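Carbon monoxide oxidation system transcription regulator CooA-1 (Carboxydothermus hydrogenoformans, PDB 6CPB) is a carbon monoxide-sensing transcription regulator, of which the haem-binding domain is crystallised here, and as a whole protein probably binds DNA. Local coordinates at the interface of chains A and B. Coordinates in Å, arbitrary orientation; residue numbers count along the deposited sequence, not the author numbering. Chains: chain A/B, Carbon monoxide oxidation system transcription regulator CooA-1.

Contact 1: the interface of chains A and B. Residues chain A 57, 66, 79-80, 120, 124; chain B 121, 124-125.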
loop_
_atom_site.group_PDB
_atom_site.type_symbol
_atom_site.label_atom_id
_atom_site.label_comp_id
_atom_site.label_asym_id
_atom_site.label_seq_id
_atom_site.Cartn_x
_atom_site.Cartn_y
_atom_site.Cartn_z
ATOM N N LEU A 57 3.171 14.621 4.398
ATOM C CA LEU A 57 2.203 14.981 5.420
ATOM C C LEU A 57 2.619 16.321 6.009
ATOM O O LEU A 57 3.792 16.530 6.308
ATOM C CB LEU A 57 2.177 13.905 6.521
ATOM C CG LEU A 57 1.345 14.086 7.799
ATOM C CD1 LEU A 57 1.082 12.747 8.457
ATOM C CD2 LEU A 57 2.052 14.967 8.843
ATOM N N LEU A 66 6.947 11.555 2.670
ATOM C CA LEU A 66 6.598 10.143 2.745
ATOM C C LEU A 66 7.197 9.323 1.614
ATOM O O LEU A 66 7.552 8.166 1.822
ATOM C CB LEU A 66 5.078 9.992 2.747
ATOM C CG LEU A 66 4.336 10.641 3.916
ATOM C CD1 LEU A 66 2.833 10.681 3.674
ATOM C CD2 LEU A 66 4.664 9.940 5.211
ATOM N N THR A 79 -6.094 9.512 0.578
ATOM C CA THR A 79 -5.070 8.837 1.366
ATOM C C THR A 79 -4.395 9.788 2.352
ATOM O O THR A 79 -3.265 9.528 2.788
ATOM C CB THR A 79 -4.058 8.178 0.428
ATOM O OG1 THR A 79 -3.560 9.162 -0.489
ATOM C CG2 THR A 79 -4.724 7.046 -0.356
ATOM N N ARG A 80 -5.072 10.879 2.710
ATOM C CA ARG A 80 -4.650 11.768 3.793
ATOM C C ARG A 80 -3.293 12.423 3.538
ATOM O O ARG A 80 -2.616 12.851 4.475
ATOM C CB ARG A 80 -4.696 11.078 5.162
ATOM C CG ARG A 80 -6.071 10.550 5.520
ATOM C CD ARG A 80 -6.089 10.024 6.944
ATOM N NE ARG A 80 -7.053 8.938 7.107
ATOM C CZ ARG A 80 -8.251 9.035 7.678
ATOM N NH1 ARG A 80 -8.685 10.183 8.179
ATOM N NH2 ARG A 80 -9.021 7.956 7.753
ATOM N N LEU A 120 5.184 3.751 0.881
ATOM C CA LEU A 120 4.621 4.820 1.697
ATOM C C LEU A 120 4.332 4.334 3.108
ATOM O O LEU A 120 4.623 5.035 4.089
ATOM C CB LEU A 120 3.341 5.336 1.049
ATOM C CG LEU A 120 3.557 6.234 -0.166
ATOM C CD1 LEU A 120 2.264 6.348 -0.954
ATOM C CD2 LEU A 120 4.020 7.611 0.275
ATOM N N SER A 124 5.984 5.629 6.540
ATOM C CA SER A 124 5.169 6.224 7.595
ATOM C C SER A 124 5.404 5.534 8.937
ATOM O O SER A 124 5.382 6.189 9.989
ATOM C CB SER A 124 3.688 6.206 7.201
ATOM O OG SER A 124 3.163 4.895 7.215
ATOM N N LEU B 121 -2.087 2.631 5.562
ATOM C CA LEU B 121 -1.421 3.910 5.349
ATOM C C LEU B 121 -2.225 5.039 5.972
ATOM O O LEU B 121 -1.686 5.866 6.710
ATOM C CB LEU B 121 -1.191 4.157 3.856
ATOM C CG LEU B 121 -0.581 5.526 3.523
ATOM C CD1 LEU B 121 0.806 5.681 4.153
ATOM C CD2 LEU B 121 -0.482 5.694 2.028
ATOM N N SER B 124 -1.919 5.005 9.652
ATOM C CA SER B 124 -0.610 5.425 10.114
ATOM C C SER B 124 -0.455 6.938 10.051
ATOM O O SER B 124 0.187 7.533 10.923
ATOM C CB SER B 124 0.485 4.722 9.321
ATOM O OG SER B 124 0.601 5.221 8.015
ATOM N N LEU B 125 -1.030 7.581 9.032
ATOM C CA LEU B 125 -0.950 9.035 8.949
ATOM C C LEU B 125 -1.745 9.704 10.073
ATOM O O LEU B 125 -1.302 10.723 10.626
ATOM C CB LEU B 125 -1.340 9.520 7.554
ATOM C CG LEU B 125 -0.470 8.981 6.400
ATOM C CD1 LEU B 125 -0.896 9.630 5.097
ATOM C CD2 LEU B 125 1.025 9.157 6.604
#
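B:Leu125 and A:Leu66 reach toward each other tip to tip: CD2 of B:Leu125 lies 3.8 Å from CD1 of A:Leu66 and also faces CD2 of the same residue. A forked leucine suits this place, because its two methyls serve different neighbours. While CD2 takes the strand leucines, CD1 turns to the loop of chain A and sits 3.3 Å from the backbone O of A:Thr79, near the carbonyl of the poorly ordered A:Arg80. The CG of B:Leu125 stands anti to its carbonyl carbon (chi1 -60°), which sends the fork off the helix into the partner domain. A:Leu57, on strand 52-59, slides past it in the opposite direction and brings CD1 to 4.0 Å from B:Leu125 CD2.

One helical turn earlier, B:Leu121 crosses A:Leu120, its CD2 being 4.0 Å from A:Leu120 CB, while its CD1 rests near the A:Leu120 carbonyl. Here the paired helices 108-135 of chain A and 108-136 of chain B pack directly on each other.

The polar element is A:Ser124 meeting its counterpart B:Ser124, OG to OG, in a hydrogen bond of 2.7 Å. Serine is small enough to let the helices come close. B:Ser124 OG also donates to the backbone O of B:Leu121 at 2.7 Å, tilted 21° from the carbonyl plane, which fixes the rotation of the B:Ser124 hydroxyl. The patch thus joins the dimerisation helix of one subunit to the helix, strands and haem-binding loop of the other, a link through which changes at the haem could reach the dimer interface.

Contact 2: the interface of chains A and B. Residues chain A 121, 125, 128; chain B 57, 66, 79, 81, 120, 124.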
loop_
_atom_site.group_PDB
_atom_site.type_symbol
_atom_site.label_atom_id
_atom_site.label_comp_id
_atom_site.label_asym_id
_atom_site.label_seq_id
_atom_site.Cartn_x
_atom_site.Cartn_y
_atom_site.Cartn_z
ATOM N N LEU A 121 3.756 3.137 3.234
ATOM C CA LEU A 121 3.446 2.602 4.551
ATOM C C LEU A 121 4.722 2.318 5.335
ATOM O O LEU A 121 4.823 2.658 6.517
ATOM C CB LEU A 121 2.579 1.349 4.425
ATOM C CG LEU A 121 2.213 0.678 5.749
ATOM C CD1 LEU A 121 1.408 1.596 6.659
ATOM C CD2 LEU A 121 1.455 -0.621 5.467
ATOM N N LEU A 125 5.632 4.218 8.933
ATOM C CA LEU A 125 5.949 3.539 10.186
ATOM C C LEU A 125 7.319 3.953 10.698
ATOM O O LEU A 125 7.530 4.052 11.916
ATOM C CB LEU A 125 5.872 2.024 10.029
ATOM C CG LEU A 125 4.518 1.461 9.603
ATOM C CD1 LEU A 125 4.526 -0.050 9.816
ATOM C CD2 LEU A 125 3.341 2.102 10.307
ATOM N N ILE A 128 6.700 7.157 12.568
ATOM C CA ILE A 128 6.142 6.879 13.889
ATOM C C ILE A 128 7.241 6.425 14.841
ATOM O O ILE A 128 7.353 6.908 15.975
ATOM C CB ILE A 128 5.022 5.830 13.787
ATOM C CG1 ILE A 128 3.812 6.401 13.044
ATOM C CG2 ILE A 128 4.619 5.348 15.183
ATOM C CD1 ILE A 128 2.800 5.350 12.626
ATOM N N LEU B 57 3.082 -1.919 16.509
ATOM C CA LEU B 57 4.359 -1.392 16.988
ATOM C C LEU B 57 4.209 -1.207 18.487
ATOM O O LEU B 57 3.367 -0.423 18.928
ATOM C CB LEU B 57 4.671 -0.038 16.349
ATOM C CG LEU B 57 4.766 0.019 14.836
ATOM C CD1 LEU B 57 4.769 1.490 14.375
ATOM C CD2 LEU B 57 5.998 -0.704 14.334
ATOM N N LEU B 66 -1.922 -1.222 14.180
ATOM C CA LEU B 66 -2.143 -0.729 12.829
ATOM C C LEU B 66 -3.308 -1.436 12.146
ATOM O O LEU B 66 -4.014 -0.823 11.342
ATOM C CB LEU B 66 -0.849 -0.896 12.036
ATOM C CG LEU B 66 0.371 -0.194 12.677
ATOM C CD1 LEU B 66 1.672 -0.582 11.988
ATOM C CD2 LEU B 66 0.191 1.314 12.719
ATOM N N THR B 79 7.356 -3.924 6.012
ATOM C CA THR B 79 7.491 -2.821 6.969
ATOM C C THR B 79 8.145 -3.282 8.275
ATOM O O THR B 79 8.414 -4.462 8.491
ATOM C CB THR B 79 6.126 -2.209 7.296
ATOM O OG1 THR B 79 5.447 -3.022 8.265
ATOM C CG2 THR B 79 5.266 -2.049 6.067
ATOM N N ALA B 81 6.600 -3.288 11.083
ATOM C CA ALA B 81 5.580 -3.785 11.992
ATOM C C ALA B 81 5.867 -5.217 12.424
ATOM O O ALA B 81 6.386 -6.035 11.661
ATOM C CB ALA B 81 4.204 -3.726 11.330
ATOM N N LEU B 120 -4.176 0.806 5.964
ATOM C CA LEU B 120 -3.111 0.892 6.952
ATOM C C LEU B 120 -2.320 2.184 6.799
ATOM O O LEU B 120 -1.938 2.797 7.800
ATOM C CB LEU B 120 -2.208 -0.336 6.877
ATOM C CG LEU B 120 -2.708 -1.518 7.724
ATOM C CD1 LEU B 120 -4.051 -2.049 7.235
ATOM C CD2 LEU B 120 -1.683 -2.629 7.735
ATOM N N SER B 124 -1.919 5.005 9.652
ATOM C CA SER B 124 -0.610 5.425 10.114
ATOM C C SER B 124 -0.455 6.938 10.051
ATOM O O SER B 124 0.187 7.533 10.923
ATOM C CB SER B 124 0.485 4.722 9.321
ATOM O OG SER B 124 0.601 5.221 8.015
#
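A:Leu125 holds its CG anti to its carbonyl carbon (chi1 -60°), which carries its fork toward strand 62-70 of chain B, whereas A:Leu121, CG anti to the backbone N (chi1 179°), directs its methyls at the neighbouring helix and loop. The setting is the CRP-type architecture, in which a long helix pairs with its twin and also packs against the partner's cyclic nucleotide-binding-type domain, here used to bind haem.

A:Leu125 meets B:Leu66 end on, CD2 lying 3.6 Å from B:Leu66 CD1. Its other methyl, CD1, approaches B:Thr79 obliquely, 3.7 Å from CB, and also touches the methyl of B:Ala81. Threonine fits this boundary because it offers both carbon and hydroxyl: OG1 accepts a nearly straight hydrogen bond from B:Ala81 N, 3.1 Å long with 164° at the hydrogen, so a polar atom beside the leucine methyl is satisfied within its own loop. The small B:Ala81 lets that loop stay close to the helix.

A:Leu121 packs obliquely against both B:Leu120 and the loop, placing CD2 3.9 Å from B:Leu120 CB and CG near B:Thr79 CG2. Farther along the helix, beta-branched A:Ile128 divides its contacts: CG2 lies 3.9 Å from B:Leu57 CD1, while CD1 rests 3.8 Å from the backbone O of B:Ser124.

Contact 1 and contact 2 have C-alpha centres about 9 Å apart and share B:Ser124. They are twin faces of one two-fold interface, with the chains exchanged: each long helix, 108-135 in chain A and 108-136 in chain B, supplies leucines to the other subunit's helix, strands 52-59 and 62-70, and loop after strand 74-76. The twins are not exact: CG of A:Leu57 is anti to the backbone N (chi1 174°), that of B:Leu57 anti to the carbonyl carbon (chi1 -59°), and the loop at Thr79 differs in backbone course. This may reflect crystal surroundings or latitude in domain placement; the structure alone does not show which.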